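C-domain type II peptide synthetase (Streptomyces globisporus, PDB 4ZNM) is a stand-alone condensation-domain protein of the nonribosomal peptide synthetase type, with the two-lobed fold of the CoA-dependent acyltransferase superfamily. Local coordinates at residues 157-170 with 298-311. Residues are numbered along the deposited sequence; the frame is centred on the assembly and turned at random.
Sequences HTAADAWAMHVIAR and RNNSRFEDTVGSFI
Asp-161 and Arg-298 form a buried salt bridge between the start of helix 162-180 and the loop before strand 312-319. His-156, His-157 and Asp-161 are the two histidines and the aspartate of the HHxxxD signature of condensation domains. This aspartate is the N-cap of the helix, and its OD1 accepts from Ala-164 N. Asp-161 OD1 also takes Arg-298 NH2 on its syn side at 3.0 Å. Asp-161 OD2 receives Phe-310 N at 2.8 Å, from above the carboxylate plane. Water 3 joins OD2 to Arg-298 NE. Asp-161 N donates to Gly-308 O at 3.2 Å.

The Arg-298 guanidinium lies between two side chains. Trp-163 CD1 sits over one face and Phe-310 CD1 over the opposite one. The chain is extended from CG to NE, which lays CD over the five-membered ring of Trp-163 in a CH-pi contact. The guanidinium and indole planes are 22° apart. NH1 and NH2 both grip Thr-306 O. Together with the bond to Asp-161 this helps set the group's rotation. The indole also meets the near-parallel ring of His-375.

Apolar packing follows along the helix. Val-307 CG2 lies 3.8 Å from Ile-168 CG1, and Val-307 CG1 lies 4.2 Å from Ala-164 CB. Val-167 CG1 also touches Val-307.

Two polar links remain. Arg-170, bent at chi3 (60°), brings NH2 to Asp-305 OD1 at 3.2 Å in a salt bridge, from above the carboxylate plane. In the first turn, Trp-163 NE1 donates to Glu-304 O at 2.9 Å, with the oxygen in the indole plane and an N-H...O angle of 168°.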
loop_
_atom_site.group_PDB
_atom_site.type_symbol
_atom_site.label_atom_id
_atom_site.label_comp_id
_atom_site.label_asym_id
_atom_site.label_seq_id
_atom_site.Cartn_x
_atom_site.Cartn_y
_atom_site.Cartn_z
ATOM N N HIS A 157 -7.369 -0.685 -6.916
ATOM C CA HIS A 157 -6.416 0.137 -6.183
ATOM C C HIS A 157 -6.336 1.569 -6.738
ATOM O O HIS A 157 -5.663 2.440 -6.153
ATOM C CB HIS A 157 -5.083 -0.608 -6.198
ATOM C CG HIS A 157 -4.073 -0.118 -5.198
ATOM N ND1 HIS A 157 -4.366 0.768 -4.178
ATOM C CD2 HIS A 157 -2.758 -0.400 -5.076
ATOM C CE1 HIS A 157 -3.275 1.006 -3.476
ATOM N NE2 HIS A 157 -2.282 0.312 -4.001
ATOM N N THR A 158 -7.030 1.823 -7.859
ATOM C CA THR A 158 -7.294 3.207 -8.285
ATOM C C THR A 158 -8.381 3.848 -7.425
ATOM O O THR A 158 -8.491 5.071 -7.375
ATOM C CB THR A 158 -7.756 3.311 -9.793
ATOM O OG1 THR A 158 -8.931 2.505 -9.997
ATOM C CG2 THR A 158 -6.649 2.896 -10.768
ATOM N N ALA A 159 -9.167 3.012 -6.737
ATOM C CA ALA A 159 -10.330 3.444 -5.978
ATOM C C ALA A 159 -10.082 3.495 -4.462
ATOM O O ALA A 159 -10.813 4.155 -3.758
ATOM C CB ALA A 159 -11.506 2.502 -6.265
ATOM N N ALA A 160 -9.083 2.771 -3.968
ATOM C CA ALA A 160 -8.860 2.628 -2.531
ATOM C C ALA A 160 -7.420 2.322 -2.239
ATOM O O ALA A 160 -6.796 1.528 -2.932
ATOM C CB ALA A 160 -9.771 1.501 -1.964
ATOM N N ASP A 161 -6.882 2.986 -1.227
ATOM C CA ASP A 161 -5.608 2.621 -0.623
ATOM C C ASP A 161 -5.810 1.915 0.749
ATOM O O ASP A 161 -6.943 1.596 1.128
ATOM C CB ASP A 161 -4.716 3.872 -0.480
ATOM C CG ASP A 161 -5.393 5.038 0.304
ATOM O OD1 ASP A 161 -6.359 4.812 1.080
ATOM O OD2 ASP A 161 -4.898 6.197 0.161
ATOM N N ALA A 162 -4.720 1.628 1.459
ATOM C CA ALA A 162 -4.816 0.862 2.715
ATOM C C ALA A 162 -5.722 1.561 3.722
ATOM O O ALA A 162 -6.586 0.928 4.340
ATOM C CB ALA A 162 -3.445 0.610 3.303
ATOM N N TRP A 163 -5.587 2.869 3.841
ATOM C CA TRP A 163 -6.399 3.631 4.796
ATOM C C TRP A 163 -7.873 3.528 4.412
ATOM O O TRP A 163 -8.759 3.319 5.269
ATOM C CB TRP A 163 -5.927 5.101 4.849
ATOM C CG TRP A 163 -6.717 6.007 5.754
ATOM C CD1 TRP A 163 -7.977 6.443 5.562
ATOM C CD2 TRP A 163 -6.261 6.625 6.967
ATOM N NE1 TRP A 163 -8.351 7.279 6.574
ATOM C CE2 TRP A 163 -7.318 7.409 7.453
ATOM C CE3 TRP A 163 -5.071 6.577 7.692
ATOM C CZ2 TRP A 163 -7.223 8.149 8.627
ATOM C CZ3 TRP A 163 -4.976 7.308 8.861
ATOM C CH2 TRP A 163 -6.049 8.083 9.319
ATOM N N ALA A 164 -8.143 3.601 3.115
ATOM C CA ALA A 164 -9.517 3.464 2.624
ATOM C C ALA A 164 -10.114 2.105 2.955
ATOM O O ALA A 164 -11.304 2.010 3.216
ATOM C CB ALA A 164 -9.583 3.696 1.095
HETATM N N MSE A 165 -9.300 1.053 2.912
HETATM C CA MSE A 165 -9.785 -0.307 3.191
HETATM C C MSE A 165 -10.182 -0.411 4.689
HETATM O O MSE A 165 -11.162 -1.033 5.047
HETATM C CB MSE A 165 -8.720 -1.358 2.860
HETATM C CG MSE A 165 -8.460 -1.576 1.384
HETATM SE SE MSE A 165 -9.961 -2.351 0.450
HETATM C CE MSE A 165 -10.284 -3.876 1.584
ATOM N N HIS A 166 -9.417 0.226 5.546
ATOM C CA HIS A 166 -9.772 0.283 6.973
ATOM C C HIS A 166 -11.138 0.988 7.124
ATOM O O HIS A 166 -12.025 0.471 7.814
ATOM C CB HIS A 166 -8.684 0.972 7.750
ATOM C CG HIS A 166 -9.066 1.308 9.153
ATOM N ND1 HIS A 166 -8.624 0.580 10.239
ATOM C CD2 HIS A 166 -9.856 2.293 9.654
ATOM C CE1 HIS A 166 -9.120 1.103 11.347
ATOM N NE2 HIS A 166 -9.875 2.141 11.020
ATOM N N VAL A 167 -11.334 2.114 6.431
ATOM C CA VAL A 167 -12.608 2.847 6.461
ATOM C C VAL A 167 -13.774 1.990 5.926
ATOM O O VAL A 167 -14.872 1.978 6.511
ATOM C CB VAL A 167 -12.505 4.180 5.680
ATOM C CG1 VAL A 167 -13.897 4.843 5.524
ATOM C CG2 VAL A 167 -11.547 5.171 6.405
ATOM N N ILE A 168 -13.552 1.249 4.842
ATOM C CA ILE A 168 -14.605 0.449 4.223
ATOM C C ILE A 168 -15.108 -0.631 5.194
ATOM O O ILE A 168 -16.308 -0.915 5.285
ATOM C CB ILE A 168 -14.102 -0.178 2.934
ATOM C CG1 ILE A 168 -13.879 0.915 1.871
ATOM C CG2 ILE A 168 -15.098 -1.254 2.404
ATOM C CD1 ILE A 168 -13.087 0.418 0.654
ATOM N N ALA A 169 -14.166 -1.259 5.882
ATOM C CA ALA A 169 -14.469 -2.331 6.800
ATOM C C ALA A 169 -15.238 -1.754 7.989
ATOM O O ALA A 169 -16.241 -2.327 8.427
ATOM C CB ALA A 169 -13.193 -3.034 7.245
ATOM N N ARG A 170 -14.813 -0.585 8.462
ATOM C CA ARG A 170 -15.460 0.021 9.628
ATOM C C ARG A 170 -16.880 0.405 9.277
ATOM O O ARG A 170 -17.830 0.094 10.017
ATOM C CB ARG A 170 -14.711 1.242 10.151
ATOM C CG ARG A 170 -15.490 1.887 11.311
ATOM C CD ARG A 170 -15.286 3.316 11.455
ATOM N NE ARG A 170 -15.670 4.096 10.287
ATOM C CZ ARG A 170 -15.433 5.399 10.212
ATOM N NH1 ARG A 170 -14.855 5.988 11.245
ATOM N NH2 ARG A 170 -15.761 6.117 9.134
ATOM N N ARG A 298 -2.767 11.983 3.252
ATOM C CA ARG A 298 -3.947 12.384 4.042
ATOM C C ARG A 298 -3.647 13.362 5.175
ATOM O O ARG A 298 -4.168 13.239 6.292
ATOM C CB ARG A 298 -4.610 11.141 4.613
ATOM C CG ARG A 298 -5.167 10.271 3.478
ATOM C CD ARG A 298 -5.814 9.086 4.036
ATOM N NE ARG A 298 -6.375 8.159 3.059
ATOM C CZ ARG A 298 -7.670 8.047 2.768
ATOM N NH1 ARG A 298 -8.568 8.876 3.284
ATOM N NH2 ARG A 298 -8.067 7.097 1.940
ATOM N N ASN A 299 -2.846 14.363 4.854
ATOM C CA ASN A 299 -2.545 15.450 5.786
ATOM C C ASN A 299 -3.822 16.209 6.171
ATOM O O ASN A 299 -3.980 16.643 7.297
ATOM C CB ASN A 299 -1.540 16.409 5.147
ATOM C CG ASN A 299 -0.417 15.680 4.436
ATOM O OD1 ASN A 299 -0.647 14.920 3.476
ATOM N ND2 ASN A 299 0.806 15.903 4.896
ATOM N N ASN A 300 -4.730 16.373 5.215
ATOM C CA ASN A 300 -5.940 17.158 5.429
ATOM C C ASN A 300 -7.030 16.311 6.080
ATOM O O ASN A 300 -7.648 15.480 5.418
ATOM C CB ASN A 300 -6.415 17.720 4.096
ATOM C CG ASN A 300 -7.570 18.664 4.247
ATOM O OD1 ASN A 300 -8.244 18.672 5.279
ATOM N ND2 ASN A 300 -7.818 19.471 3.209
ATOM N N SER A 301 -7.288 16.549 7.364
ATOM C CA SER A 301 -8.175 15.684 8.148
ATOM C C SER A 301 -9.643 15.719 7.703
ATOM O O SER A 301 -10.416 14.829 8.063
ATOM C CB SER A 301 -8.072 16.041 9.636
ATOM O OG SER A 301 -8.779 17.230 9.957
ATOM N N ARG A 302 -10.040 16.717 6.913
ATOM C CA ARG A 302 -11.355 16.679 6.250
ATOM C C ARG A 302 -11.593 15.326 5.534
ATOM O O ARG A 302 -12.727 14.893 5.383
ATOM C CB ARG A 302 -11.470 17.850 5.251
ATOM C CG ARG A 302 -12.607 17.799 4.240
ATOM C CD ARG A 302 -13.920 18.248 4.828
ATOM N NE ARG A 302 -14.999 18.226 3.835
ATOM C CZ ARG A 302 -16.187 17.639 4.003
ATOM N NH1 ARG A 302 -16.493 17.006 5.133
ATOM N NH2 ARG A 302 -17.082 17.681 3.023
ATOM N N PHE A 303 -10.531 14.667 5.079
ATOM C CA PHE A 303 -10.694 13.479 4.238
ATOM C C PHE A 303 -10.418 12.125 4.944
ATOM O O PHE A 303 -10.302 11.094 4.298
ATOM C CB PHE A 303 -9.823 13.660 2.980
ATOM C CG PHE A 303 -10.227 14.864 2.179
ATOM C CD1 PHE A 303 -11.393 14.848 1.447
ATOM C CD2 PHE A 303 -9.495 16.016 2.219
ATOM C CE1 PHE A 303 -11.808 15.960 0.746
ATOM C CE2 PHE A 303 -9.916 17.136 1.530
ATOM C CZ PHE A 303 -11.070 17.102 0.792
ATOM N N GLU A 304 -10.431 12.107 6.272
ATOM C CA GLU A 304 -10.067 10.891 7.014
ATOM C C GLU A 304 -11.115 9.774 6.946
ATOM O O GLU A 304 -10.794 8.626 7.191
ATOM C CB GLU A 304 -9.799 11.238 8.498
ATOM C CG GLU A 304 -10.999 11.744 9.277
ATOM C CD GLU A 304 -10.607 12.276 10.659
ATOM O OE1 GLU A 304 -11.518 12.614 11.446
ATOM O OE2 GLU A 304 -9.389 12.353 10.952
ATOM N N ASP A 305 -12.367 10.125 6.663
ATOM C CA ASP A 305 -13.415 9.141 6.432
ATOM C C ASP A 305 -13.661 8.888 4.935
ATOM O O ASP A 305 -14.689 8.298 4.571
ATOM C CB ASP A 305 -14.708 9.613 7.095
ATOM C CG ASP A 305 -14.565 9.734 8.620
ATOM O OD1 ASP A 305 -13.974 8.808 9.227
ATOM O OD2 ASP A 305 -14.988 10.760 9.202
ATOM N N THR A 306 -12.742 9.362 4.091
ATOM C CA THR A 306 -12.943 9.353 2.634
ATOM C C THR A 306 -12.304 8.148 1.964
ATOM O O THR A 306 -11.097 7.915 2.119
ATOM C CB THR A 306 -12.352 10.596 1.948
ATOM O OG1 THR A 306 -12.960 11.776 2.481
ATOM C CG2 THR A 306 -12.611 10.549 0.416
ATOM N N VAL A 307 -13.097 7.445 1.163
ATOM C CA VAL A 307 -12.588 6.344 0.339
ATOM C C VAL A 307 -12.050 6.892 -0.967
ATOM O O VAL A 307 -12.703 7.666 -1.696
ATOM C CB VAL A 307 -13.680 5.269 0.137
ATOM C CG1 VAL A 307 -13.236 4.165 -0.841
ATOM C CG2 VAL A 307 -14.056 4.663 1.485
ATOM N N GLY A 308 -10.813 6.502 -1.233
ATOM C CA GLY A 308 -10.084 6.887 -2.425
ATOM C C GLY A 308 -8.629 6.431 -2.287
ATOM O O GLY A 308 -8.237 5.901 -1.252
ATOM N N SER A 309 -7.824 6.644 -3.308
ATOM C CA SER A 309 -6.395 6.357 -3.213
ATOM C C SER A 309 -5.611 7.675 -3.167
ATOM O O SER A 309 -5.441 8.378 -4.167
ATOM C CB SER A 309 -5.970 5.461 -4.371
ATOM O OG SER A 309 -4.636 5.056 -4.191
ATOM N N PHE A 310 -5.122 7.982 -1.972
ATOM C CA PHE A 310 -4.484 9.252 -1.648
ATOM C C PHE A 310 -2.970 9.201 -1.685
ATOM O O PHE A 310 -2.325 10.228 -1.566
ATOM C CB PHE A 310 -4.923 9.691 -0.228
ATOM C CG PHE A 310 -6.329 10.210 -0.168
ATOM C CD1 PHE A 310 -7.400 9.368 -0.371
ATOM C CD2 PHE A 310 -6.577 11.535 0.121
ATOM C CE1 PHE A 310 -8.697 9.841 -0.306
ATOM C CE2 PHE A 310 -7.867 12.009 0.183
ATOM C CZ PHE A 310 -8.927 11.167 -0.036
ATOM N N ILE A 311 -2.387 8.009 -1.768
ATOM C CA ILE A 311 -0.967 7.883 -1.481
ATOM C C ILE A 311 -0.146 8.644 -2.530
ATOM O O ILE A 311 -0.597 8.843 -3.665
ATOM C CB ILE A 311 -0.532 6.418 -1.387
ATOM C CG1 ILE A 311 -0.888 5.651 -2.657
ATOM C CG2 ILE A 311 -1.139 5.776 -0.120
ATOM C CD1 ILE A 311 -0.426 4.181 -2.612
HETATM O O HOH W 1 -3.017 3.169 -6.221
HETATM O O HOH W 2 -8.996 7.217 -5.793
HETATM O O HOH W 3 -3.672 6.966 2.399
HETATM O O HOH W 4 -16.661 6.899 6.280
#